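Local coordinates for putative peptidyl-arginine deiminase family protein (Campylobacter jejuni subsp. jejuni serotype O:2, PDB 6B10) that probably hydrolyses agmatine to N-carbamoylputrescine as an agmatine deiminase of the peptidyl-arginine deiminase family, a step towards putrescine, at residues A[272-285]-A[318-330]. Numbering follows the deposited sequence.
Sequences NFVFINNALIVPFY and NGSLHCSCQNRFK
The side chain of Asn-272 lies over the start of the helical turn formed by residues 321-323, its amide plane nearly perpendicular (89°) to the imidazole of His-322. OD1 accepts a hydrogen bond from Cys-323 N at 3.0 Å, the donor tilted 26° from the carbonyl plane, while ND2 is bound by the backbone oxygen of Asp-209. The same asparagine's backbone O receives His-322 N (3.0 Å), so one residue holds two successive N-H groups of the turn, one through its backbone O and one through its side chain. His-322, its ring swung anti to the backbone N (chi1 -166°), brings CD2 within 3.1 Å of Phe-273 O. ND1 bonds Asp-209 OD2 and NE2 bonds Glu-15 OE1; with one bond at each nitrogen, they fix the ring's rotation.

Apolar contacts extend along the hairpin. Leu-321 CD1 settles against the backbone at Pro-283 N (3.5 Å) and touches Ile-281 CG2 at 3.9 Å, the two side chains crossing at about a right angle. Farther on, Val-274 CG2 rests on Cys-325 SG (3.7 Å). At the other end Ser-320 OG donates to Tyr-285 OH, which is also bonded to Thr-269 O.

The contact is a worked example of a turn before an edge strand having its backbone N-H groups satisfied from a distant segment. The two-stranded beta-hairpin 274-284, closed by the type II turn from Ile-276 to Ala-279, runs its second strand parallel to 305-310 and is backed by helix 289-300; it meets the turn leading into strand 326-329, which lies antiparallel to strand 19-25 at the edge of its own sheet.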
loop_
_atom_site.group_PDB
_atom_site.type_symbol
_atom_site.label_atom_id
_atom_site.label_comp_id
_atom_site.label_asym_id
_atom_site.label_seq_id
_atom_site.Cartn_x
_atom_site.Cartn_y
_atom_site.Cartn_z
ATOM N N ASN A 272 7.525 2.064 0.703
ATOM C CA ASN A 272 6.481 1.105 1.085
ATOM C C ASN A 272 6.057 1.246 2.558
ATOM O O ASN A 272 5.859 0.247 3.263
ATOM C CB ASN A 272 6.972 -0.317 0.800
ATOM C CG ASN A 272 5.882 -1.216 0.257
ATOM O OD1 ASN A 272 5.483 -2.180 0.901
ATOM N ND2 ASN A 272 5.402 -0.910 -0.937
ATOM N N PHE A 273 5.920 2.492 3.016
ATOM C CA PHE A 273 5.391 2.783 4.345
ATOM C C PHE A 273 3.866 2.707 4.348
ATOM O O PHE A 273 3.243 2.535 3.300
ATOM C CB PHE A 273 5.875 4.152 4.866
ATOM C CG PHE A 273 5.766 5.290 3.874
ATOM C CD1 PHE A 273 4.537 5.666 3.325
ATOM C CD2 PHE A 273 6.892 6.030 3.533
ATOM C CE1 PHE A 273 4.450 6.729 2.436
ATOM C CE2 PHE A 273 6.805 7.094 2.644
ATOM C CZ PHE A 273 5.582 7.446 2.100
ATOM N N VAL A 274 3.263 2.825 5.528
ATOM C CA VAL A 274 1.815 2.824 5.625
ATOM C C VAL A 274 1.326 3.823 6.659
ATOM O O VAL A 274 1.800 3.836 7.786
ATOM C CB VAL A 274 1.244 1.406 5.903
ATOM C CG1 VAL A 274 1.895 0.768 7.111
ATOM C CG2 VAL A 274 -0.271 1.456 6.075
ATOM N N PHE A 275 0.391 4.679 6.253
ATOM C CA PHE A 275 -0.247 5.599 7.183
ATOM C C PHE A 275 -1.324 4.863 7.967
ATOM O O PHE A 275 -2.058 4.038 7.408
ATOM C CB PHE A 275 -0.897 6.768 6.457
ATOM C CG PHE A 275 0.054 7.865 6.066
ATOM C CD1 PHE A 275 0.475 8.802 7.003
ATOM C CD2 PHE A 275 0.482 7.996 4.748
ATOM C CE1 PHE A 275 1.328 9.831 6.636
ATOM C CE2 PHE A 275 1.333 9.025 4.375
ATOM C CZ PHE A 275 1.756 9.942 5.321
ATOM N N ILE A 276 -1.388 5.166 9.260
ATOM C CA ILE A 276 -2.458 4.725 10.143
ATOM C C ILE A 276 -2.790 5.901 11.038
ATOM O O ILE A 276 -2.138 6.946 10.961
ATOM C CB ILE A 276 -2.047 3.503 10.978
ATOM C CG1 ILE A 276 -0.777 3.803 11.786
ATOM C CG2 ILE A 276 -1.838 2.297 10.066
ATOM C CD1 ILE A 276 -0.490 2.798 12.879
ATOM N N ASN A 277 -3.793 5.752 11.889
ATOM C CA ASN A 277 -4.208 6.876 12.726
ATOM C C ASN A 277 -3.058 7.374 13.600
ATOM O O ASN A 277 -2.502 6.613 14.397
ATOM C CB ASN A 277 -5.404 6.485 13.582
ATOM C CG ASN A 277 -6.634 6.194 12.750
ATOM O OD1 ASN A 277 -6.690 6.539 11.567
ATOM N ND2 ASN A 277 -7.623 5.546 13.354
ATOM N N ASN A 278 -2.691 8.643 13.411
ATOM C CA ASN A 278 -1.655 9.307 14.202
ATOM C C ASN A 278 -0.239 8.764 14.017
ATOM O O ASN A 278 0.663 9.129 14.763
ATOM C CB ASN A 278 -2.018 9.297 15.697
ATOM C CG ASN A 278 -3.331 9.983 15.972
ATOM O OD1 ASN A 278 -4.303 9.349 16.375
ATOM N ND2 ASN A 278 -3.378 11.279 15.721
ATOM N N ALA A 279 -0.023 7.935 13.003
ATOM C CA ALA A 279 1.293 7.368 12.791
ATOM C C ALA A 279 1.571 7.005 11.346
ATOM O O ALA A 279 0.662 6.829 10.530
ATOM C CB ALA A 279 1.484 6.150 13.684
ATOM N N LEU A 280 2.863 6.924 11.052
ATOM C CA LEU A 280 3.368 6.472 9.774
ATOM C C LEU A 280 4.364 5.362 10.061
ATOM O O LEU A 280 5.385 5.586 10.703
ATOM C CB LEU A 280 4.054 7.619 9.032
ATOM C CG LEU A 280 4.755 7.220 7.727
ATOM C CD1 LEU A 280 3.773 6.646 6.719
ATOM C CD2 LEU A 280 5.495 8.405 7.137
ATOM N N ILE A 281 4.065 4.162 9.585
ATOM C CA ILE A 281 4.910 3.012 9.859
ATOM C C ILE A 281 5.842 2.823 8.671
ATOM O O ILE A 281 5.393 2.582 7.556
ATOM C CB ILE A 281 4.083 1.727 10.099
ATOM C CG1 ILE A 281 2.895 1.997 11.032
ATOM C CG2 ILE A 281 4.974 0.624 10.660
ATOM C CD1 ILE A 281 3.251 2.578 12.382
ATOM N N VAL A 282 7.143 2.940 8.916
ATOM C CA VAL A 282 8.135 2.910 7.830
ATOM C C VAL A 282 8.975 1.639 7.899
ATOM O O VAL A 282 9.323 1.187 8.986
ATOM C CB VAL A 282 9.048 4.168 7.839
ATOM C CG1 VAL A 282 8.216 5.430 7.680
ATOM C CG2 VAL A 282 9.877 4.274 9.115
ATOM N N PRO A 283 9.305 1.056 6.738
ATOM C CA PRO A 283 10.177 -0.109 6.762
ATOM C C PRO A 283 11.613 0.273 7.124
ATOM O O PRO A 283 12.136 1.271 6.619
ATOM C CB PRO A 283 10.099 -0.653 5.329
ATOM C CG PRO A 283 9.631 0.479 4.486
ATOM C CD PRO A 283 8.903 1.442 5.374
ATOM N N PHE A 284 12.208 -0.497 8.028
ATOM C CA PHE A 284 13.623 -0.399 8.370
ATOM C C PHE A 284 14.310 -1.643 7.810
ATOM O O PHE A 284 13.723 -2.733 7.783
ATOM C CB PHE A 284 13.804 -0.326 9.892
ATOM C CG PHE A 284 13.784 1.077 10.470
ATOM C CD1 PHE A 284 13.283 2.169 9.756
ATOM C CD2 PHE A 284 14.255 1.296 11.760
ATOM C CE1 PHE A 284 13.277 3.443 10.315
ATOM C CE2 PHE A 284 14.246 2.566 12.326
ATOM C CZ PHE A 284 13.754 3.641 11.604
ATOM N N TYR A 285 15.545 -1.476 7.350
ATOM C CA TYR A 285 16.318 -2.569 6.743
ATOM C C TYR A 285 17.694 -2.765 7.404
ATOM O O TYR A 285 18.553 -3.483 6.874
ATOM C CB TYR A 285 16.470 -2.304 5.246
ATOM C CG TYR A 285 15.145 -2.181 4.512
ATOM C CD1 TYR A 285 14.306 -3.289 4.356
ATOM C CD2 TYR A 285 14.732 -0.963 3.962
ATOM C CE1 TYR A 285 13.090 -3.186 3.692
ATOM C CE2 TYR A 285 13.518 -0.850 3.290
ATOM C CZ TYR A 285 12.702 -1.964 3.151
ATOM O OH TYR A 285 11.494 -1.862 2.478
ATOM N N ASN A 318 9.304 -10.444 -2.138
ATOM C CA ASN A 318 9.191 -9.281 -3.027
ATOM C C ASN A 318 8.126 -8.246 -2.653
ATOM O O ASN A 318 7.471 -7.677 -3.518
ATOM C CB ASN A 318 9.008 -9.736 -4.479
ATOM C CG ASN A 318 10.031 -10.777 -4.895
ATOM O OD1 ASN A 318 9.673 -11.885 -5.299
ATOM N ND2 ASN A 318 11.311 -10.434 -4.787
ATOM N N GLY A 319 7.983 -7.986 -1.361
ATOM C CA GLY A 319 7.115 -6.917 -0.892
ATOM C C GLY A 319 7.577 -6.402 0.451
ATOM O O GLY A 319 8.470 -6.972 1.068
ATOM N N SER A 320 6.967 -5.318 0.907
ATOM C CA SER A 320 7.324 -4.739 2.191
ATOM C C SER A 320 6.032 -4.356 2.915
ATOM O O SER A 320 4.976 -4.878 2.575
ATOM C CB SER A 320 8.284 -3.562 1.984
ATOM O OG SER A 320 8.778 -3.079 3.218
ATOM N N LEU A 321 6.109 -3.459 3.896
ATOM C CA LEU A 321 4.991 -3.207 4.814
ATOM C C LEU A 321 3.691 -2.839 4.108
ATOM O O LEU A 321 2.655 -3.430 4.402
ATOM C CB LEU A 321 5.342 -2.127 5.848
ATOM C CG LEU A 321 6.560 -2.361 6.757
ATOM C CD1 LEU A 321 6.752 -1.175 7.685
ATOM C CD2 LEU A 321 6.441 -3.650 7.567
ATOM N N HIS A 322 3.749 -1.879 3.181
ATOM C CA HIS A 322 2.544 -1.384 2.491
ATOM C C HIS A 322 1.867 -2.487 1.677
ATOM O O HIS A 322 0.647 -2.575 1.653
ATOM C CB HIS A 322 2.885 -0.198 1.575
ATOM C CG HIS A 322 1.692 0.578 1.100
ATOM N ND1 HIS A 322 1.310 0.616 -0.223
ATOM C CD2 HIS A 322 0.808 1.360 1.765
ATOM C CE1 HIS A 322 0.239 1.378 -0.354
ATOM N NE2 HIS A 322 -0.087 1.842 0.840
ATOM N N CYS A 323 2.669 -3.318 1.014
ATOM C CA CYS A 323 2.159 -4.439 0.213
ATOM C C CYS A 323 1.394 -5.472 1.041
ATOM O O CYS A 323 0.499 -6.139 0.535
ATOM C CB CYS A 323 3.314 -5.158 -0.509
ATOM S SG CYS A 323 4.247 -4.145 -1.678
ATOM N N SER A 324 1.758 -5.608 2.310
ATOM C CA SER A 324 1.162 -6.618 3.186
ATOM C C SER A 324 -0.109 -6.175 3.919
ATOM O O SER A 324 -0.603 -6.907 4.776
ATOM C CB SER A 324 2.179 -7.028 4.243
ATOM O OG SER A 324 2.182 -6.080 5.286
ATOM N N CYS A 325 -0.636 -4.992 3.622
ATOM C CA CYS A 325 -1.797 -4.516 4.354
ATOM C C CYS A 325 -2.735 -3.693 3.495
ATOM O O CYS A 325 -2.392 -3.278 2.386
ATOM C CB CYS A 325 -1.358 -3.729 5.589
ATOM S SG CYS A 325 -0.437 -2.199 5.266
ATOM N N GLN A 326 -3.947 -3.503 3.996
ATOM C CA GLN A 326 -4.921 -2.653 3.334
ATOM C C GLN A 326 -5.654 -1.828 4.387
ATOM O O GLN A 326 -5.912 -2.295 5.496
ATOM C CB GLN A 326 -5.893 -3.495 2.509
ATOM C CG GLN A 326 -6.934 -2.703 1.725
ATOM C CD GLN A 326 -6.325 -1.709 0.748
ATOM O OE1 GLN A 326 -5.826 -0.653 1.148
ATOM N NE2 GLN A 326 -6.369 -2.037 -0.540
ATOM N N ASN A 327 -5.970 -0.594 4.033
ATOM C CA ASN A 327 -6.628 0.317 4.950
ATOM C C ASN A 327 -8.126 0.292 4.703
ATOM O O ASN A 327 -8.568 0.219 3.562
ATOM C CB ASN A 327 -6.077 1.740 4.759
ATOM C CG ASN A 327 -4.563 1.769 4.717
ATOM O OD1 ASN A 327 -3.955 1.570 3.663
ATOM N ND2 ASN A 327 -3.945 1.991 5.870
ATOM N N ARG A 328 -8.898 0.340 5.781
ATOM C CA ARG A 328 -10.348 0.480 5.696
ATOM C C ARG A 328 -10.689 1.729 6.486
ATOM O O ARG A 328 -10.406 1.815 7.681
ATOM C CB ARG A 328 -11.058 -0.754 6.263
ATOM C CG ARG A 328 -12.574 -0.613 6.348
ATOM C CD ARG A 328 -13.254 -1.942 6.648
ATOM N NE ARG A 328 -14.624 -1.738 7.129
ATOM C CZ ARG A 328 -15.703 -1.616 6.355
ATOM N NH1 ARG A 328 -15.612 -1.680 5.029
ATOM N NH2 ARG A 328 -16.891 -1.425 6.916
ATOM N N PHE A 329 -11.268 2.711 5.807
ATOM C CA PHE A 329 -11.407 4.039 6.389
ATOM C C PHE A 329 -12.646 4.165 7.260
ATOM O O PHE A 329 -13.582 3.374 7.144
ATOM C CB PHE A 329 -11.337 5.111 5.295
ATOM C CG PHE A 329 -9.992 5.163 4.638
ATOM C CD1 PHE A 329 -8.987 5.968 5.152
ATOM C CD2 PHE A 329 -9.701 4.332 3.562
ATOM C CE1 PHE A 329 -7.725 5.977 4.584
ATOM C CE2 PHE A 329 -8.442 4.341 2.984
ATOM C CZ PHE A 329 -7.455 5.168 3.497
ATOM N N LYS A 330 -12.606 5.147 8.152
ATOM C CA LYS A 330 -13.675 5.408 9.109
ATOM C C LYS A 330 -14.679 6.396 8.519
ATOM O O LYS A 330 -14.295 7.379 7.887
ATOM C CB LYS A 330 -13.083 5.991 10.396
ATOM C CG LYS A 330 -14.066 6.148 11.556
ATOM C CD LYS A 330 -13.492 7.073 12.616
ATOM C CE LYS A 330 -14.480 7.357 13.740
ATOM N NZ LYS A 330 -14.541 6.256 14.739
#